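Local coordinates for protein probable oxidoreductase (Pseudomonas aeruginosa, PDB 4B7C) that probably catalyses an NADP(H)-dependent oxidation or reduction, as a member of the medium-chain dehydrogenase/reductase family with a Rossmann-fold cofactor domain, at residues B[6-11]-B[103-108]; B[53-58]-B[252-257]; B[176-181]-B[198-203]. All coordinates share one frame; numbering follows the deposited sequence.

Contact 1. Residues B[6-11]-B[103-108]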
# COMPACT_ATOMS: atom_id res chain seq x y z
N GLN B 6 -26.68 -20.86 -39.25
CA GLN B 6 -27.11 -20.04 -38.09
C GLN B 6 -26.17 -18.84 -37.92
O GLN B 6 -25.00 -18.90 -38.31
CB GLN B 6 -27.12 -20.90 -36.83
CG GLN B 6 -27.69 -20.26 -35.56
CD GLN B 6 -29.23 -20.14 -35.55
OE1 GLN B 6 -29.95 -21.14 -35.46
NE2 GLN B 6 -29.72 -18.91 -35.60
N ILE B 7 -26.70 -17.76 -37.35
CA ILE B 7 -25.96 -16.51 -37.22
C ILE B 7 -25.58 -16.22 -35.77
O ILE B 7 -26.41 -16.31 -34.86
CB ILE B 7 -26.73 -15.29 -37.80
CG1 ILE B 7 -26.90 -15.45 -39.32
CG2 ILE B 7 -26.01 -13.99 -37.49
CD1 ILE B 7 -25.61 -15.22 -40.10
N ASN B 8 -24.33 -15.84 -35.57
CA ASN B 8 -23.85 -15.34 -34.28
C ASN B 8 -23.66 -13.83 -34.34
O ASN B 8 -22.75 -13.35 -35.00
CB ASN B 8 -22.52 -16.02 -33.90
CG ASN B 8 -22.02 -15.60 -32.52
OD1 ASN B 8 -22.81 -15.25 -31.63
ND2 ASN B 8 -20.70 -15.63 -32.34
N ARG B 9 -24.54 -13.09 -33.67
CA ARG B 9 -24.39 -11.64 -33.60
C ARG B 9 -23.33 -11.32 -32.56
O ARG B 9 -23.32 -11.91 -31.47
CB ARG B 9 -25.69 -10.93 -33.23
CG ARG B 9 -26.86 -11.22 -34.17
CD ARG B 9 -28.14 -10.65 -33.61
NE ARG B 9 -28.48 -11.23 -32.32
CZ ARG B 9 -29.33 -10.70 -31.45
NH1 ARG B 9 -29.96 -9.55 -31.71
NH2 ARG B 9 -29.54 -11.31 -30.30
N GLN B 10 -22.45 -10.38 -32.89
CA GLN B 10 -21.34 -10.01 -32.03
C GLN B 10 -21.14 -8.50 -31.97
O GLN B 10 -21.30 -7.80 -32.98
CB GLN B 10 -20.03 -10.60 -32.54
CG GLN B 10 -20.03 -12.07 -32.84
CD GLN B 10 -18.66 -12.50 -33.36
OE1 GLN B 10 -18.12 -11.88 -34.27
NE2 GLN B 10 -18.08 -13.52 -32.74
N TYR B 11 -20.79 -8.01 -30.79
CA TYR B 11 -20.27 -6.66 -30.66
C TYR B 11 -18.75 -6.73 -30.61
O TYR B 11 -18.18 -7.33 -29.70
CB TYR B 11 -20.81 -5.95 -29.43
CG TYR B 11 -22.09 -5.23 -29.70
CD1 TYR B 11 -22.10 -4.06 -30.47
CD2 TYR B 11 -23.29 -5.70 -29.20
CE1 TYR B 11 -23.28 -3.39 -30.72
CE2 TYR B 11 -24.48 -5.05 -29.46
CZ TYR B 11 -24.47 -3.89 -30.22
OH TYR B 11 -25.64 -3.24 -30.47
N GLN B 103 -21.82 -11.53 -27.32
CA GLN B 103 -22.28 -12.24 -28.50
C GLN B 103 -23.36 -13.27 -28.16
O GLN B 103 -23.62 -13.54 -26.99
CB GLN B 103 -21.11 -12.94 -29.19
CG GLN B 103 -20.36 -13.90 -28.29
CD GLN B 103 -19.12 -14.48 -28.93
OE1 GLN B 103 -18.96 -14.48 -30.16
NE2 GLN B 103 -18.23 -14.99 -28.08
N ASP B 104 -24.01 -13.80 -29.19
CA ASP B 104 -25.08 -14.80 -29.02
C ASP B 104 -24.52 -16.15 -28.57
O ASP B 104 -25.11 -16.83 -27.74
CB ASP B 104 -25.85 -15.03 -30.32
CG ASP B 104 -26.81 -13.89 -30.66
OD1 ASP B 104 -27.54 -13.41 -29.77
OD2 ASP B 104 -26.80 -13.47 -31.85
N TYR B 105 -23.39 -16.52 -29.17
CA TYR B 105 -22.78 -17.83 -28.96
C TYR B 105 -21.30 -17.71 -28.70
O TYR B 105 -20.62 -16.90 -29.33
CB TYR B 105 -22.95 -18.72 -30.19
CG TYR B 105 -24.36 -19.06 -30.56
CD1 TYR B 105 -24.98 -20.19 -30.03
CD2 TYR B 105 -25.08 -18.27 -31.44
CE1 TYR B 105 -26.28 -20.52 -30.37
CE2 TYR B 105 -26.39 -18.58 -31.78
CZ TYR B 105 -26.98 -19.72 -31.25
OH TYR B 105 -28.27 -20.03 -31.57
N PHE B 106 -20.81 -18.53 -27.76
CA PHE B 106 -19.37 -18.67 -27.52
C PHE B 106 -18.90 -20.00 -28.07
O PHE B 106 -19.49 -21.04 -27.78
CB PHE B 106 -19.03 -18.59 -26.04
CG PHE B 106 -17.62 -19.04 -25.73
CD1 PHE B 106 -16.56 -18.15 -25.80
CD2 PHE B 106 -17.35 -20.37 -25.38
CE1 PHE B 106 -15.26 -18.55 -25.52
CE2 PHE B 106 -16.06 -20.78 -25.11
CZ PHE B 106 -15.01 -19.87 -25.18
N ILE B 107 -17.84 -19.95 -28.87
CA ILE B 107 -17.12 -21.14 -29.31
C ILE B 107 -15.65 -20.99 -28.98
O ILE B 107 -15.02 -20.02 -29.38
CB ILE B 107 -17.23 -21.41 -30.82
CG1 ILE B 107 -18.67 -21.76 -31.20
CG2 ILE B 107 -16.36 -22.57 -31.23
CD1 ILE B 107 -18.80 -22.13 -32.68
N GLY B 108 -15.12 -21.94 -28.23
CA GLY B 108 -13.71 -21.92 -27.88
C GLY B 108 -13.32 -22.85 -26.74
O GLY B 108 -14.16 -23.60 -26.21
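Arg9 grips the carboxylate of Asp104 side-on with two nitrogens, each bonded to its own oxygen. NE of Arg9 donates to OD2 of Asp104 at 2.8 Å in a salt bridge. NH2 of Arg9 reaches OD1 of Asp104 at 2.9 Å. Both bonds use syn lone pairs, and the two flat groups lie nearly coplanar, 14° apart. The bend at chi3 (-61°) places Arg9 NE beside OD2 of Asp104. Asp104 OD2 also takes the backbone N of Arg9 on its anti side, so two donors of one residue hold that oxygen. In return the backbone N of Asp104 donates to Arg9 O.

Next door, the side-chain amide of Asn8, not its backbone, receives Tyr105 N: OD1 of Asn8 accepts at 2.8 Å, the donor standing well above the amide plane. These bonds join strand 7-13, which pairs antiparallel with strand 26-32, to the start of strand 105-108 in the GroES-like domain typical of medium-chain reductases.

Gln103 OE1 is held from opposite faces of its amide, by Asn8 ND2 at 3.0 Å and by Gln10 NE2 at 2.9 Å. Further out, Gln103 NE2 is tied to Leu100 O and Gln10 OE1 to Thr31 OG1, which helps fix both amides. Tyr105 turns a ring edge to Ile7 O (CE2 to O, 3.8 Å), and the ring has a cation-pi partner in Lys44.

Contact 2. Residues B[53-58]-B[252-257]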
# COMPACT_ATOMS: atom_id res chain seq x y z
N ALA B 53 -15.17 -2.71 -14.97
CA ALA B 53 -13.87 -3.19 -15.46
C ALA B 53 -13.79 -3.25 -16.98
O ALA B 53 -12.70 -3.21 -17.56
CB ALA B 53 -13.52 -4.55 -14.85
N MET B 54 -14.95 -3.32 -17.63
CA MET B 54 -15.02 -3.32 -19.10
C MET B 54 -14.36 -2.09 -19.73
O MET B 54 -13.80 -2.14 -20.83
CB MET B 54 -16.47 -3.38 -19.58
CG MET B 54 -17.06 -4.77 -19.54
SD MET B 54 -18.79 -4.82 -19.91
CE MET B 54 -19.01 -6.40 -20.74
N ARG B 55 -14.42 -0.98 -19.01
CA ARG B 55 -13.77 0.26 -19.47
C ARG B 55 -12.24 0.09 -19.57
O ARG B 55 -11.60 0.47 -20.58
CB ARG B 55 -14.21 1.42 -18.55
CG ARG B 55 -14.11 2.81 -19.19
CD ARG B 55 -14.49 2.97 -20.62
NE ARG B 55 -13.84 4.14 -21.20
CZ ARG B 55 -12.62 4.19 -21.74
NH1 ARG B 55 -11.84 3.12 -21.82
NH2 ARG B 55 -12.18 5.35 -22.22
N GLY B 56 -11.66 -0.56 -18.57
CA GLY B 56 -10.23 -0.87 -18.59
C GLY B 56 -9.86 -1.83 -19.70
O GLY B 56 -8.80 -1.71 -20.32
N TRP B 57 -10.73 -2.81 -19.95
CA TRP B 57 -10.46 -3.83 -20.98
C TRP B 57 -10.42 -3.25 -22.35
O TRP B 57 -9.82 -3.83 -23.26
CB TRP B 57 -11.51 -4.94 -20.96
CG TRP B 57 -11.67 -5.62 -19.63
CD1 TRP B 57 -10.76 -5.68 -18.59
CD2 TRP B 57 -12.82 -6.42 -19.18
NE1 TRP B 57 -11.26 -6.39 -17.54
CE2 TRP B 57 -12.49 -6.87 -17.83
CE3 TRP B 57 -14.04 -6.77 -19.72
CZ2 TRP B 57 -13.37 -7.64 -17.08
CZ3 TRP B 57 -14.92 -7.54 -18.97
CH2 TRP B 57 -14.60 -7.97 -17.67
N MET B 58 -11.09 -2.11 -22.51
CA MET B 58 -11.12 -1.41 -23.80
C MET B 58 -9.88 -0.54 -24.04
O MET B 58 -9.55 -0.22 -25.19
CB MET B 58 -12.37 -0.53 -23.89
CG MET B 58 -13.64 -1.33 -24.16
SD MET B 58 -15.11 -0.26 -24.30
CE MET B 58 -15.54 -0.03 -22.58
N GLN B 252 -11.93 6.64 -11.92
CA GLN B 252 -10.82 6.80 -12.85
C GLN B 252 -11.08 6.24 -14.25
O GLN B 252 -10.31 6.55 -15.16
CB GLN B 252 -9.58 6.11 -12.24
CG GLN B 252 -9.30 6.61 -10.84
CD GLN B 252 -9.07 8.12 -10.78
OE1 GLN B 252 -8.39 8.69 -11.63
NE2 GLN B 252 -9.67 8.77 -9.78
N TYR B 253 -12.13 5.44 -14.45
CA TYR B 253 -12.21 4.64 -15.70
C TYR B 253 -12.40 5.52 -16.96
O TYR B 253 -11.67 5.37 -17.96
CB TYR B 253 -13.28 3.51 -15.66
CG TYR B 253 -12.83 2.19 -15.03
CD1 TYR B 253 -11.74 1.48 -15.52
CD2 TYR B 253 -13.52 1.63 -13.95
CE1 TYR B 253 -11.32 0.29 -14.95
CE2 TYR B 253 -13.11 0.44 -13.36
CZ TYR B 253 -12.01 -0.23 -13.86
OH TYR B 253 -11.60 -1.40 -13.27
N ASN B 254 -13.36 6.43 -16.89
CA ASN B 254 -13.68 7.31 -18.02
C ASN B 254 -13.02 8.68 -17.91
O ASN B 254 -13.39 9.62 -18.62
CB ASN B 254 -15.20 7.49 -18.12
CG ASN B 254 -15.90 6.21 -18.52
OD1 ASN B 254 -15.75 5.73 -19.64
ND2 ASN B 254 -16.69 5.66 -17.61
N ASN B 255 -12.02 8.78 -17.04
CA ASN B 255 -11.36 10.06 -16.79
C ASN B 255 -10.31 10.30 -17.86
O ASN B 255 -9.56 9.39 -18.22
CB ASN B 255 -10.75 10.14 -15.38
CG ASN B 255 -10.81 11.54 -14.81
OD1 ASN B 255 -11.25 11.72 -13.68
ND2 ASN B 255 -10.36 12.53 -15.57
N LYS B 256 -10.27 11.53 -18.37
CA LYS B 256 -9.33 11.89 -19.42
C LYS B 256 -7.86 11.86 -18.97
O LYS B 256 -7.38 12.76 -18.29
CB LYS B 256 -9.66 13.28 -19.99
CG LYS B 256 -10.95 13.35 -20.79
CD LYS B 256 -10.93 12.41 -21.99
CE LYS B 256 -11.72 12.97 -23.16
NZ LYS B 256 -10.91 13.92 -23.97
N GLU B 257 -7.20 10.75 -19.30
CA GLU B 257 -5.75 10.71 -19.53
C GLU B 257 -4.77 10.65 -18.34
O GLU B 257 -3.56 10.61 -18.56
CB GLU B 257 -5.34 11.86 -20.48
CG GLU B 257 -5.85 11.70 -21.91
CD GLU B 257 -4.78 11.22 -22.88
OE1 GLU B 257 -3.85 12.00 -23.16
OE2 GLU B 257 -4.87 10.07 -23.36
O HOH W 1 -10.44 -3.01 -16.09
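Tyr253 and Arg55 point opposite ways as they pass, and their planes, ring against guanidinium, are 26° apart. The touching is done near the roots of the two side chains: CB of Arg55 sits 3.7 Å from CB of Tyr253, and Arg55 CG lies equally near that same CB. From there the tyrosine reaches from Gly56 to Ala53. Its CD1 comes to 3.7 Å from the backbone N of Gly56, and its OH ends 3.6 Å from CA of Ala53. Between these two ends, CE1 of Tyr253 lies close to both N and CA of Gly56. One water joins the far end, donating to Ala53 O at 2.7 Å and making a weak, longer bond with Tyr253 OH.

The arginine heads the other way. With CG anti to the backbone N (chi1 -156°) and the chain bent at chi2, it passes beside Asn254, whose OD1 meets NE of Arg55 at 2.9 Å in a weak, strongly bent bond. The amide plane is turned 61° from the guanidinium, while Tyr253 O stands over the guanidinium centre on one face. The tip of Arg55 is held by other residues, NH1 by Asn59 OD1 and NH2 by Gly19 O.

Tyr253 and Asn254 are the middle residues of a type I beta turn, Gln252 to Asn255. A turn after Rossmann-fold strand 242-246 thus packs on short helix 53-58, an interdomain contact in the two-domain architecture of medium-chain dehydrogenases/reductases.

Contact 3. Residues B[176-181]-B[198-203]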
# COMPACT_ATOMS: atom_id res chain seq x y z
N ARG B 176 -18.66 -3.15 12.49
CA ARG B 176 -19.40 -1.93 12.20
C ARG B 176 -19.15 -1.61 10.73
O ARG B 176 -18.01 -1.47 10.30
CB ARG B 176 -18.95 -0.78 13.10
CG ARG B 176 -19.62 0.53 12.75
CD ARG B 176 -19.29 1.68 13.69
NE ARG B 176 -19.95 2.88 13.17
CZ ARG B 176 -21.24 3.18 13.34
NH1 ARG B 176 -22.04 2.40 14.06
NH2 ARG B 176 -21.73 4.28 12.78
N VAL B 177 -20.23 -1.46 9.97
CA VAL B 177 -20.15 -1.32 8.53
C VAL B 177 -20.70 0.02 8.03
O VAL B 177 -21.89 0.32 8.18
CB VAL B 177 -20.90 -2.46 7.81
CG1 VAL B 177 -20.65 -2.39 6.32
CG2 VAL B 177 -20.49 -3.80 8.38
N VAL B 178 -19.82 0.79 7.40
CA VAL B 178 -20.17 2.10 6.87
C VAL B 178 -19.94 2.14 5.37
O VAL B 178 -18.83 1.89 4.87
CB VAL B 178 -19.37 3.23 7.56
CG1 VAL B 178 -19.69 4.58 6.94
CG2 VAL B 178 -19.69 3.26 9.04
N GLY B 179 -21.00 2.48 4.65
CA GLY B 179 -20.95 2.58 3.20
C GLY B 179 -20.75 3.99 2.72
O GLY B 179 -21.20 4.95 3.36
N ILE B 180 -20.08 4.13 1.59
CA ILE B 180 -19.97 5.40 0.90
C ILE B 180 -20.60 5.23 -0.47
O ILE B 180 -20.16 4.39 -1.25
CB ILE B 180 -18.51 5.88 0.70
CG1 ILE B 180 -17.79 6.03 2.04
CG2 ILE B 180 -18.50 7.19 -0.07
CD1 ILE B 180 -16.31 6.35 1.90
N ALA B 181 -21.61 6.04 -0.75
CA ALA B 181 -22.34 5.96 -2.02
C ALA B 181 -22.91 7.31 -2.43
O ALA B 181 -23.09 8.20 -1.60
CB ALA B 181 -23.45 4.93 -1.91
N GLY B 198 -24.20 2.40 8.80
CA GLY B 198 -24.28 3.76 8.32
C GLY B 198 -23.96 3.88 6.85
O GLY B 198 -23.36 2.98 6.27
N ALA B 199 -24.33 5.01 6.27
CA ALA B 199 -24.07 5.28 4.87
C ALA B 199 -23.83 6.76 4.69
O ALA B 199 -24.61 7.57 5.18
CB ALA B 199 -25.22 4.84 4.00
N ILE B 200 -22.76 7.11 3.99
CA ILE B 200 -22.42 8.50 3.76
C ILE B 200 -22.67 8.85 2.31
O ILE B 200 -22.11 8.23 1.41
CB ILE B 200 -20.95 8.81 4.11
CG1 ILE B 200 -20.68 8.52 5.60
CG2 ILE B 200 -20.62 10.26 3.78
CD1 ILE B 200 -19.21 8.34 5.92
N ASP B 201 -23.52 9.86 2.09
CA ASP B 201 -23.83 10.34 0.75
C ASP B 201 -22.84 11.42 0.36
O ASP B 201 -23.05 12.60 0.64
CB ASP B 201 -25.27 10.89 0.69
CG ASP B 201 -25.69 11.30 -0.72
OD1 ASP B 201 -24.86 11.27 -1.66
OD2 ASP B 201 -26.87 11.67 -0.89
N TYR B 202 -21.77 11.02 -0.31
CA TYR B 202 -20.66 11.94 -0.62
C TYR B 202 -21.06 13.05 -1.60
O TYR B 202 -20.40 14.09 -1.66
CB TYR B 202 -19.42 11.18 -1.13
CG TYR B 202 -19.54 10.62 -2.54
CD1 TYR B 202 -20.09 9.37 -2.76
CD2 TYR B 202 -19.08 11.34 -3.64
CE1 TYR B 202 -20.19 8.85 -4.04
CE2 TYR B 202 -19.18 10.83 -4.92
CZ TYR B 202 -19.74 9.58 -5.12
OH TYR B 202 -19.84 9.06 -6.38
N LYS B 203 -22.12 12.82 -2.36
CA LYS B 203 -22.61 13.84 -3.30
C LYS B 203 -23.42 14.96 -2.64
O LYS B 203 -23.50 16.05 -3.18
CB LYS B 203 -23.47 13.21 -4.40
CG LYS B 203 -22.66 12.55 -5.48
CD LYS B 203 -23.50 12.19 -6.67
CE LYS B 203 -22.64 11.60 -7.78
NZ LYS B 203 -23.39 11.38 -9.04
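Gly179 N donates to Gly198 O at 2.9 Å in an almost straight bond (171°), joining two parallel strands, the beta arms of a beta-alpha-beta crossover whose helix is 184-193. This is the second unit of the Rossmann fold, and strand 198-201 lies at the outer end of the chain's six-stranded parallel sheet. The short strand axes run 21° apart.

The other backbone hydrogen bonds follow the parallel pattern. Gly198 N donates to Val177 O. Ile200 N then reaches Gly179 O at 2.7 Å and Ala181 N reaches Ile200 O at 3.1 Å. A weak bond from Tyr202 N to Ala181 O follows where the second strand runs out. CA-H...O contacts lie between these bonds, such as Val178 CA to Gly198 O at 3.4 Å.

Apolar contacts gather on the face carrying Val178, Ile180 and Ile200, covered by helices 207-214 and 228-235. CG1 of Val178, anti to the backbone N (chi1 177°), meets CD1 of Ile200 at 3.9 Å as the two side chains pass at a slant. The other face, with Ala181, Ala199 and Asp201, packs on the crossover helix.

Polar side chains tie down the ends: Arg176 makes a salt bridge with Glu214, while Asp201 accepts from Gly183 N through OD1 and from Asn204 through OD2. Tyr202 rises beside the first strand at about a right angle to Ile180, its CD1 3.8 Å from Ile180 CG2 and 3.4 Å from Ala181 O.

How the contacts relate
From the N terminus, the chain first lays down 6-11 and, with 103-108, closes contact 1 within the GroES-like domain. Helix 53-58 lies inside that loop, but its partner 252-257 comes much later, so contacts 1 and 2 cross along the chain. Contact 3 opens and closes between the two halves of contact 2 and is nested in its long loop; it follows contact 1 in series. Contacts 1 and 3 each stay within one domain, on opposite sides of the chain's centre with their centres about 41 Å apart. Contact 2 joins the two domains, its centre about 25 Å from that of contact 1 and about 24 Å from that of contact 3.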